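ADP-dependent (S)-NAD(P)H-hydrate dehydratase (Enterococcus faecalis, PDB 2R3B) probably catalyses the ADP-dependent dehydration of the S-form of hydrated NADH and NADPH, helping to repair these damaged cofactors. Local coordinates at residues B[60-65]-B[276-281]; B[74-79]-B[106-111]; B[208-213]-B[257-262]; B[242-247]-B[287-292]. All coordinates share one frame; numbering follows the deposited sequence. Where two conformers were deposited one is given.

In the fold
Two of the four contacts pack a helix on the sheet of a ribokinase-like alpha/beta fold, and two join helices to each other. Contact 2 packs helix 102-111 on strand 74-78, and contact 3 packs helix 252-269 beside strand 211-213. Both strands belong to the same mixed sheet, with the contact centres about 26 Å apart on opposite sides of the chain's centre. Contacts 1 and 4 share helix 278-292, their centres about 15 Å apart. Along the chain, contacts 2 and 3 are nested inside the loop closed by contact 1, while contact 4 crosses both contact 1 and contact 3. Helix 278-292 thus ties helix 57-70, near the predicted substrate site, to helix 233-247.

Contact 1. Residues B[60-65]-B[276-281]; sequences IIMSTE and VLPTKI
The flat carboxylate of Glu65 meets Thr279 through one oxygen: OE1 lies 3.6 Å from the Thr279 methyl CG2. Beside it, the puckered ring of Pro278 offers its CB to the selenium of Met62; SE and CB are 4.2 Å apart. The Thr279 methyl CG2 also touches CG of Met62, at 4.0 Å. The methyl is therefore shared by an apolar and an acidic neighbour, both from helix 57-70. Met62 is a selenomethionine. The extended chi2 carries the selenium out to the proline, and the bend at chi3 (-76°) turns only the methyl CE aside. Glu65 reaches across with CG anti to the backbone N (chi1 -174°) and the chain extended beyond.

The carboxylate has firm partners. OE1 forms a salt bridge with Arg90, and OE2 takes a hydrogen bond from NE2 of Gln283. Gln283 follows Thr279 by one turn on helix 278-292, so the acid is tied to that helix as well as packed on it. A neighbouring subunit closes over the contact, with its Pro92 on Met62 and its Glu93 on Pro278 and Thr279. Met62 also lies about 4 Å, side chain to side chain, from Asp235, a predicted (6S)-NADPHX-binding residue.

The chemistry is thus mixed. Met62 makes the apolar part, next to the predicted substrate site; on the other part a buried acid is probably kept ionised by Arg90.

Contact 2. Residues B[74-79]-B[106-111]; sequences LTTVIT and TNVVEQ
Behind the packing of Thr76 and Ile78 on Val108 and Val109, the carbonyl oxygen of Thr106 is gripped twice. The backbone N of Glu110 reaches this Thr106 O at 2.9 Å, as in any helix, and NE2 of Gln137 gives it a second hydrogen bond. The contact itself is apolar. Ile78 reaches from strand 74-78 towards helix 102-111. Its CG1 stands beside the backbone N (chi1 -58°) and the chain continues extended. CD1 then lands between two neighbouring valines: it is 3.8 Å from CG2 of Val108 and 3.8 Å from CG2 of Val109. Ile78 runs alongside Val108, pointing the other way, and lies roughly perpendicular to Val109. Thr76, two residues earlier on the strand, uses its methyl: CG2 lies 4.2 Å from CG1 of Val108. Val108 thus meets each strand residue with a different branch.

The strand and helix axes come within 9.8 Å, with directions 140° apart. Val77 points to the other face of the strand, where Ile60 and Thr64 of helix 57-70 pack. Strand 74-78 is therefore sandwiched between helices, as in a three-layer alpha/beta/alpha fold. On the helix, NE2 of Gln111 bonds OD1 of Asn107 at 3.0 Å, from above the carbonyl plane. Gln55 of a neighbouring subunit packs on Val108.

Only aliphatic carbons, mostly methyls, meet between strand and helix. Burial of branched apolar surface holds the two together, and the hydrogen bonds named here stay within the helix or go to Gln137.

Contact 3. Residues B[208-213]-B[257-262]; sequences HRTTIF and GAVYLH
Val259 overlaps two residues of the facing segment, giving one methyl to each. Its CG1 touches the methyl CG2 of Thr210 at 3.8 Å, with CB of Thr210 only slightly farther. Its other branch, CG2, meets CD1 of Ile212 at 4.0 Å. The fork is set by chi1 of 168°, which puts CG1 anti to the backbone N and CG2 beside it. Ile212 lies alongside Val259, running the other way, and only the end of its extended chain makes contact. Thr210 brings its methyl forward and turns its hydroxyl elsewhere: OG1 is hydrogen-bonded to the backbone N of Ser207.

Thr210 and Ile212 both point at helix 252-269. Thr211, between them, points away, and its OG1 pairs with OE1 of Gln220. Strand 211-213 belongs to the antiparallel end of the sheet, between strands 202-205 and 219-220. The contact lays helix 252-269 against this end. Behind the helix, Ala258 and Leu261 pack on helix 233-247. At the start of the segment, NH1 of Arg209 lies over one face of the His208 ring and bonds O of His208 at 2.9 Å, rather bent at 135°.

Across the contact the chemistry is purely apolar. Thr210 takes part through carbon, while its hydroxyl is bonded to the backbone N of Ser207; the buried seam is thus apolar although one partner is a threonine.

Contact 4. Residues B[242-247]-B[287-292]; sequences AGFLAQ and TYMKKY
A Met-aromatic contact joins helix 233-247 to helix 278-292 in this ribokinase-like fold. Met289, a selenomethionine, meets the ring of Phe244. Its SE lies 5.1 Å from the ring centroid, 68° off the ring normal, so the approach is oblique. Atom to atom, CE of Met289 is 3.7 Å from CE1 of Phe244 and 3.9 Å from CZ of the same ring. The two side chains come from opposite directions, and the methyl meets the CE1-CZ side of the ring obliquely. The backbones stay well apart, with 10.8 Å between the CA atoms of Phe244 and Met289. The Met289 chain is extended at chi2 and bends at chi3 (67°), which brings the methyl round to the ring.

Leu261 of helix 252-269 packs on both Phe244 and Met289, so three helices meet here. Phe244 also makes an edge-to-face contact with the ring of Phe248. Tyr274 of a neighbouring subunit packs on Met289 and Gln247, which places the contact beside a tetramer interface.

Gln247 borders the apolar patch, and its amide is well held. OE1 accepts from Arg35, and NE2 donates to O of Ser70. The same nitrogen bonds the carbonyl oxygen of the preceding turn: Gln247 NE2 reaches Gly243 O at 2.9 Å. NE2 sits above the Gly243 carbonyl plane, while that oxygen lies in the plane of the Gln247 amide.

Contact 1. Residues B[60-65]-B[276-281]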
# COMPACT_ATOMS: atom_id res chain seq x y z
N ILE B 60 -10.31 2.70 12.47
CA ILE B 60 -10.34 1.27 12.74
C ILE B 60 -9.21 0.53 12.04
O ILE B 60 -8.71 -0.49 12.55
CB ILE B 60 -11.74 0.64 12.45
CG1 ILE B 60 -11.92 -0.62 13.29
CG2 ILE B 60 -11.94 0.37 10.98
CD1 ILE B 60 -12.02 -0.38 14.78
N ILE B 61 -8.78 1.06 10.90
CA ILE B 61 -7.65 0.48 10.18
C ILE B 61 -6.40 0.61 11.04
O ILE B 61 -5.57 -0.32 11.14
CB ILE B 61 -7.51 1.14 8.79
CG1 ILE B 61 -8.71 0.72 7.92
CG2 ILE B 61 -6.19 0.73 8.11
CD1 ILE B 61 -8.79 1.46 6.53
N MSE B 62 -6.26 1.75 11.70
CA MSE B 62 -5.10 1.96 12.58
C MSE B 62 -5.15 1.07 13.85
O MSE B 62 -4.13 0.49 14.24
CB MSE B 62 -4.96 3.46 12.90
CG MSE B 62 -4.51 4.25 11.68
SE MSE B 62 -4.05 6.05 12.01
CE MSE B 62 -5.79 6.76 12.21
N SER B 63 -6.33 0.91 14.45
CA SER B 63 -6.47 -0.05 15.52
C SER B 63 -6.14 -1.46 15.10
O SER B 63 -5.56 -2.23 15.88
CB SER B 63 -7.89 -0.05 16.06
OG SER B 63 -8.24 1.21 16.57
N THR B 64 -6.58 -1.83 13.90
CA THR B 64 -6.31 -3.18 13.36
C THR B 64 -4.83 -3.43 13.22
O THR B 64 -4.34 -4.47 13.65
CB THR B 64 -7.05 -3.35 12.03
OG1 THR B 64 -8.45 -3.13 12.27
CG2 THR B 64 -6.80 -4.76 11.42
N GLU B 65 -4.09 -2.49 12.65
CA GLU B 65 -2.65 -2.67 12.47
C GLU B 65 -1.96 -2.86 13.85
O GLU B 65 -1.05 -3.67 14.00
CB GLU B 65 -2.06 -1.48 11.70
CG GLU B 65 -0.58 -1.66 11.35
CD GLU B 65 -0.09 -0.82 10.18
OE1 GLU B 65 -0.73 0.24 9.91
OE2 GLU B 65 0.93 -1.23 9.54
N VAL B 276 4.83 11.93 15.26
CA VAL B 276 4.97 10.49 15.28
C VAL B 276 3.72 9.89 14.62
O VAL B 276 2.63 9.94 15.17
CB VAL B 276 5.10 9.94 16.69
CG1 VAL B 276 5.19 8.41 16.66
CG2 VAL B 276 6.37 10.57 17.39
N LEU B 277 3.88 9.39 13.42
CA LEU B 277 2.76 8.77 12.70
C LEU B 277 2.31 7.57 13.50
O LEU B 277 3.12 6.71 13.83
CB LEU B 277 3.19 8.33 11.31
CG LEU B 277 3.54 9.37 10.25
CD1 LEU B 277 3.97 8.63 8.96
CD2 LEU B 277 2.41 10.37 10.00
N PRO B 278 1.01 7.51 13.84
CA PRO B 278 0.59 6.39 14.70
C PRO B 278 0.88 4.99 14.18
O PRO B 278 1.14 4.05 14.97
CB PRO B 278 -0.92 6.61 14.81
CG PRO B 278 -1.08 8.03 14.69
CD PRO B 278 -0.10 8.44 13.61
N THR B 279 0.81 4.82 12.87
CA THR B 279 1.13 3.54 12.28
C THR B 279 2.58 3.13 12.50
O THR B 279 2.86 1.93 12.53
CB THR B 279 0.81 3.51 10.79
OG1 THR B 279 1.55 4.54 10.16
CG2 THR B 279 -0.68 3.76 10.57
N LYS B 280 3.49 4.10 12.70
CA LYS B 280 4.89 3.74 13.05
C LYS B 280 5.04 3.11 14.43
O LYS B 280 5.93 2.26 14.65
CB LYS B 280 5.83 4.94 12.97
CG LYS B 280 6.17 5.31 11.56
CD LYS B 280 7.20 6.43 11.48
CE LYS B 280 8.61 5.97 11.88
NZ LYS B 280 9.74 6.97 11.55
N ILE B 281 4.15 3.47 15.37
CA ILE B 281 4.16 2.84 16.67
C ILE B 281 3.75 1.39 16.49
O ILE B 281 4.42 0.48 16.97
CB ILE B 281 3.23 3.53 17.68
CG1 ILE B 281 3.74 4.96 17.96
CG2 ILE B 281 3.11 2.69 18.98
CD1 ILE B 281 2.73 5.83 18.78

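Contact 2. Residues B[74-79]-B[106-111]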
# COMPACT_ATOMS: atom_id res chain seq x y z
N LEU B 74 -5.85 -13.93 16.37
CA LEU B 74 -6.80 -13.76 15.28
C LEU B 74 -7.53 -12.45 15.46
O LEU B 74 -7.92 -12.14 16.57
CB LEU B 74 -7.80 -14.90 15.26
CG LEU B 74 -7.29 -16.24 14.71
CD1 LEU B 74 -8.40 -17.28 14.85
CD2 LEU B 74 -6.83 -16.15 13.24
N THR B 75 -7.67 -11.68 14.38
CA THR B 75 -8.29 -10.36 14.46
C THR B 75 -9.39 -10.29 13.41
O THR B 75 -9.14 -10.54 12.22
CB THR B 75 -7.27 -9.20 14.23
OG1 THR B 75 -6.28 -9.22 15.28
CG2 THR B 75 -7.92 -7.81 14.25
N THR B 76 -10.60 -9.94 13.87
CA THR B 76 -11.74 -9.69 12.97
C THR B 76 -12.19 -8.26 13.15
O THR B 76 -12.26 -7.78 14.30
CB THR B 76 -12.91 -10.64 13.26
OG1 THR B 76 -12.42 -11.98 13.24
CG2 THR B 76 -14.02 -10.51 12.20
N VAL B 77 -12.53 -7.60 12.05
CA VAL B 77 -12.96 -6.22 12.09
C VAL B 77 -14.39 -6.12 11.60
O VAL B 77 -14.69 -6.51 10.47
CB VAL B 77 -12.04 -5.29 11.29
CG1 VAL B 77 -12.39 -3.80 11.53
CG2 VAL B 77 -10.54 -5.53 11.68
N ILE B 78 -15.27 -5.58 12.44
CA ILE B 78 -16.63 -5.20 12.03
C ILE B 78 -16.62 -3.70 11.74
O ILE B 78 -16.41 -2.89 12.64
CB ILE B 78 -17.69 -5.49 13.12
CG1 ILE B 78 -17.71 -6.98 13.50
CG2 ILE B 78 -19.10 -4.97 12.70
CD1 ILE B 78 -18.50 -7.23 14.81
N THR B 79 -16.76 -3.35 10.48
CA THR B 79 -16.58 -2.00 10.01
C THR B 79 -17.38 -1.82 8.75
O THR B 79 -17.79 -2.79 8.14
CB THR B 79 -15.10 -1.66 9.75
OG1 THR B 79 -14.99 -0.27 9.43
CG2 THR B 79 -14.50 -2.46 8.58
N THR B 106 -22.79 -10.96 14.84
CA THR B 106 -23.15 -11.59 16.10
C THR B 106 -22.32 -12.85 16.37
O THR B 106 -21.89 -13.08 17.49
CB THR B 106 -24.67 -11.88 16.09
OG1 THR B 106 -25.36 -10.61 15.94
CG2 THR B 106 -25.11 -12.63 17.32
N ASN B 107 -22.04 -13.62 15.34
CA ASN B 107 -21.25 -14.82 15.45
C ASN B 107 -19.84 -14.50 15.89
O ASN B 107 -19.30 -15.13 16.81
CB ASN B 107 -21.24 -15.53 14.11
CG ASN B 107 -20.80 -16.96 14.18
OD1 ASN B 107 -20.29 -17.46 15.19
ND2 ASN B 107 -21.05 -17.66 13.09
N VAL B 108 -19.23 -13.53 15.22
CA VAL B 108 -17.85 -13.18 15.55
C VAL B 108 -17.74 -12.56 16.94
O VAL B 108 -16.79 -12.81 17.67
CB VAL B 108 -17.13 -12.34 14.45
CG1 VAL B 108 -17.21 -13.06 13.08
CG2 VAL B 108 -17.63 -10.95 14.34
N VAL B 109 -18.71 -11.75 17.32
CA VAL B 109 -18.69 -11.21 18.69
C VAL B 109 -18.86 -12.33 19.74
O VAL B 109 -18.19 -12.32 20.78
CB VAL B 109 -19.79 -10.14 18.87
CG1 VAL B 109 -19.99 -9.83 20.34
CG2 VAL B 109 -19.44 -8.91 18.03
N GLU B 110 -19.72 -13.30 19.45
CA GLU B 110 -19.96 -14.43 20.37
C GLU B 110 -18.69 -15.26 20.63
O GLU B 110 -18.47 -15.73 21.75
CB GLU B 110 -21.04 -15.33 19.81
CG GLU B 110 -21.64 -16.30 20.80
CD GLU B 110 -20.81 -17.57 21.00
OE1 GLU B 110 -20.01 -17.97 20.10
OE2 GLU B 110 -21.00 -18.21 22.08
N GLN B 111 -17.86 -15.40 19.61
CA GLN B 111 -16.59 -16.14 19.70
C GLN B 111 -15.39 -15.35 20.25
O GLN B 111 -14.33 -15.93 20.52
CB GLN B 111 -16.19 -16.59 18.32
CG GLN B 111 -17.11 -17.60 17.73
CD GLN B 111 -16.56 -18.07 16.41
OE1 GLN B 111 -15.45 -18.61 16.34
NE2 GLN B 111 -17.32 -17.85 15.34

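Contact 3. Residues B[208-213]-B[257-262]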
# COMPACT_ATOMS: atom_id res chain seq x y z
N HIS B 208 -1.55 13.74 28.89
CA HIS B 208 -0.10 13.85 28.73
C HIS B 208 0.57 12.79 29.59
O HIS B 208 1.62 12.26 29.23
CB HIS B 208 0.35 15.27 29.16
CG HIS B 208 1.84 15.50 29.13
ND1 HIS B 208 2.63 15.22 28.02
CD2 HIS B 208 2.68 16.03 30.06
CE1 HIS B 208 3.88 15.55 28.28
NE2 HIS B 208 3.94 16.04 29.51
N ARG B 209 -0.07 12.46 30.71
CA ARG B 209 0.41 11.40 31.61
C ARG B 209 -0.79 10.54 32.04
O ARG B 209 -1.42 10.77 33.09
CB ARG B 209 1.16 12.01 32.80
CG ARG B 209 2.38 12.81 32.39
CD ARG B 209 3.57 11.94 32.16
NE ARG B 209 4.76 12.72 31.84
CZ ARG B 209 5.17 12.97 30.60
NH1 ARG B 209 4.50 12.53 29.56
NH2 ARG B 209 6.26 13.69 30.39
N THR B 210 -1.10 9.57 31.18
CA THR B 210 -2.25 8.72 31.34
C THR B 210 -2.26 8.04 32.71
O THR B 210 -1.21 7.63 33.20
CB THR B 210 -2.31 7.75 30.18
OG1 THR B 210 -2.57 8.51 28.98
CG2 THR B 210 -3.39 6.65 30.35
N THR B 211 -3.45 7.93 33.30
CA THR B 211 -3.67 7.33 34.60
C THR B 211 -4.71 6.24 34.46
O THR B 211 -5.74 6.43 33.80
CB THR B 211 -4.15 8.37 35.64
OG1 THR B 211 -3.31 9.54 35.57
CG2 THR B 211 -4.08 7.79 37.08
N ILE B 212 -4.43 5.09 35.06
CA ILE B 212 -5.36 3.97 35.02
C ILE B 212 -5.96 3.72 36.40
O ILE B 212 -5.23 3.38 37.35
CB ILE B 212 -4.69 2.68 34.49
CG1 ILE B 212 -3.97 2.95 33.16
CG2 ILE B 212 -5.70 1.53 34.37
CD1 ILE B 212 -3.02 1.87 32.79
N PHE B 213 -7.27 3.88 36.48
CA PHE B 213 -8.06 3.62 37.70
C PHE B 213 -8.74 2.27 37.60
O PHE B 213 -9.33 1.93 36.58
CB PHE B 213 -9.10 4.73 37.91
CG PHE B 213 -8.47 6.06 38.13
CD1 PHE B 213 -8.00 6.39 39.39
CD2 PHE B 213 -8.27 6.95 37.09
CE1 PHE B 213 -7.37 7.61 39.60
CE2 PHE B 213 -7.65 8.17 37.30
CZ PHE B 213 -7.20 8.49 38.56
N GLY B 257 0.65 -2.24 30.90
CA GLY B 257 1.76 -2.58 30.00
C GLY B 257 1.56 -2.05 28.58
O GLY B 257 2.50 -1.55 27.95
N ALA B 258 0.36 -2.24 28.06
CA ALA B 258 -0.05 -1.69 26.77
C ALA B 258 0.11 -0.16 26.70
O ALA B 258 0.68 0.39 25.75
CB ALA B 258 -1.54 -2.11 26.46
N VAL B 259 -0.42 0.52 27.71
CA VAL B 259 -0.34 1.98 27.78
C VAL B 259 1.11 2.43 27.84
O VAL B 259 1.51 3.37 27.15
CB VAL B 259 -1.14 2.49 29.01
CG1 VAL B 259 -0.86 4.00 29.34
CG2 VAL B 259 -2.61 2.22 28.82
N TYR B 260 1.93 1.75 28.64
CA TYR B 260 3.33 2.10 28.75
C TYR B 260 4.10 1.89 27.45
O TYR B 260 4.91 2.73 27.04
CB TYR B 260 4.02 1.29 29.88
CG TYR B 260 5.44 1.77 30.10
CD1 TYR B 260 5.69 2.99 30.77
CD2 TYR B 260 6.52 1.09 29.58
CE1 TYR B 260 6.99 3.46 30.94
CE2 TYR B 260 7.82 1.56 29.75
CZ TYR B 260 8.04 2.74 30.42
OH TYR B 260 9.34 3.19 30.57
N LEU B 261 3.90 0.74 26.82
CA LEU B 261 4.62 0.43 25.59
C LEU B 261 4.26 1.42 24.50
O LEU B 261 5.14 1.89 23.79
CB LEU B 261 4.26 -0.98 25.09
CG LEU B 261 5.03 -1.49 23.87
CD1 LEU B 261 6.53 -1.40 24.11
CD2 LEU B 261 4.54 -2.93 23.49
N HIS B 262 2.98 1.74 24.36
CA HIS B 262 2.53 2.74 23.38
C HIS B 262 3.32 4.07 23.49
O HIS B 262 3.81 4.58 22.51
CB HIS B 262 1.04 2.95 23.57
CG HIS B 262 0.42 4.04 22.75
ND1 HIS B 262 0.02 5.24 23.31
CD2 HIS B 262 0.01 4.07 21.45
CE1 HIS B 262 -0.55 5.99 22.38
NE2 HIS B 262 -0.57 5.30 21.24

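Contact 4. Residues B[242-247]-B[287-292]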
# COMPACT_ATOMS: atom_id res chain seq x y z
N ALA B 242 -6.24 -4.02 23.23
CA ALA B 242 -7.00 -5.22 22.82
C ALA B 242 -6.09 -6.44 22.58
O ALA B 242 -6.38 -7.54 23.04
CB ALA B 242 -7.88 -4.87 21.57
N GLY B 243 -5.00 -6.25 21.83
CA GLY B 243 -4.03 -7.32 21.57
C GLY B 243 -3.35 -7.83 22.84
O GLY B 243 -3.08 -9.02 22.96
N PHE B 244 -3.06 -6.93 23.78
CA PHE B 244 -2.49 -7.35 25.04
C PHE B 244 -3.45 -8.20 25.85
O PHE B 244 -3.07 -9.26 26.35
CB PHE B 244 -2.00 -6.15 25.86
CG PHE B 244 -0.56 -5.80 25.61
CD1 PHE B 244 -0.10 -5.68 24.30
CD2 PHE B 244 0.31 -5.55 26.65
CE1 PHE B 244 1.25 -5.37 24.04
CE2 PHE B 244 1.66 -5.23 26.40
CZ PHE B 244 2.12 -5.12 25.10
N LEU B 245 -4.70 -7.75 25.97
CA LEU B 245 -5.71 -8.50 26.74
C LEU B 245 -6.01 -9.87 26.09
O LEU B 245 -6.43 -10.81 26.75
CB LEU B 245 -6.98 -7.69 26.90
CG LEU B 245 -6.86 -6.53 27.89
CD1 LEU B 245 -8.08 -5.64 27.80
CD2 LEU B 245 -6.65 -7.05 29.33
N ALA B 246 -5.76 -9.97 24.79
CA ALA B 246 -5.96 -11.21 24.05
C ALA B 246 -4.94 -12.28 24.42
O ALA B 246 -5.28 -13.46 24.40
CB ALA B 246 -5.93 -10.96 22.55
N GLN B 247 -3.74 -11.86 24.82
CA GLN B 247 -2.59 -12.74 24.95
C GLN B 247 -2.10 -12.95 26.37
O GLN B 247 -1.50 -13.99 26.66
CB GLN B 247 -1.40 -12.09 24.26
CG GLN B 247 -1.44 -12.00 22.85
CD GLN B 247 -0.25 -11.23 22.40
OE1 GLN B 247 0.85 -11.77 22.32
NE2 GLN B 247 -0.45 -9.94 22.10
N THR B 287 9.42 -5.73 17.35
CA THR B 287 10.82 -5.58 17.82
C THR B 287 10.90 -5.13 19.27
O THR B 287 11.70 -5.66 20.05
CB THR B 287 11.64 -4.69 16.91
OG1 THR B 287 11.00 -3.42 16.75
CG2 THR B 287 11.77 -5.34 15.56
N TYR B 288 10.05 -4.20 19.67
CA TYR B 288 10.03 -3.79 21.06
C TYR B 288 9.59 -4.89 22.01
O TYR B 288 10.18 -5.07 23.08
CB TYR B 288 9.13 -2.56 21.26
CG TYR B 288 9.82 -1.25 21.03
CD1 TYR B 288 10.08 -0.81 19.74
CD2 TYR B 288 10.26 -0.47 22.10
CE1 TYR B 288 10.71 0.42 19.51
CE2 TYR B 288 10.90 0.75 21.89
CZ TYR B 288 11.12 1.18 20.58
OH TYR B 288 11.75 2.39 20.32
N MSE B 289 8.54 -5.62 21.65
CA MSE B 289 8.03 -6.66 22.53
C MSE B 289 9.05 -7.79 22.71
O MSE B 289 9.15 -8.34 23.79
CB MSE B 289 6.69 -7.20 22.04
CG MSE B 289 5.60 -6.14 22.13
SE MSE B 289 3.90 -6.72 21.48
CE MSE B 289 3.54 -7.99 22.79
N LYS B 290 9.81 -8.10 21.66
CA LYS B 290 10.84 -9.12 21.76
C LYS B 290 11.89 -8.74 22.82
O LYS B 290 12.37 -9.59 23.56
CB LYS B 290 11.51 -9.29 20.39
CG LYS B 290 12.50 -10.47 20.33
CD LYS B 290 11.79 -11.82 20.43
CE LYS B 290 12.80 -12.94 20.53
NZ LYS B 290 12.07 -14.22 20.48
N LYS B 291 12.21 -7.46 22.89
CA LYS B 291 13.26 -6.97 23.79
C LYS B 291 12.85 -7.18 25.25
O LYS B 291 13.68 -7.53 26.07
CB LYS B 291 13.58 -5.50 23.49
CG LYS B 291 14.23 -4.75 24.67
CD LYS B 291 15.10 -3.59 24.22
CE LYS B 291 15.42 -2.60 25.38
NZ LYS B 291 15.30 -3.18 26.75
N TYR B 292 11.57 -6.99 25.57
CA TYR B 292 11.05 -7.15 26.95
C TYR B 292 10.50 -8.51 27.31
O TYR B 292 10.27 -8.80 28.49
CB TYR B 292 10.03 -6.05 27.26
CG TYR B 292 10.71 -4.72 27.13
CD1 TYR B 292 11.56 -4.28 28.13
CD2 TYR B 292 10.64 -3.97 25.96
CE1 TYR B 292 12.27 -3.11 27.99
CE2 TYR B 292 11.33 -2.78 25.82
CZ TYR B 292 12.16 -2.35 26.84
OH TYR B 292 12.88 -1.18 26.74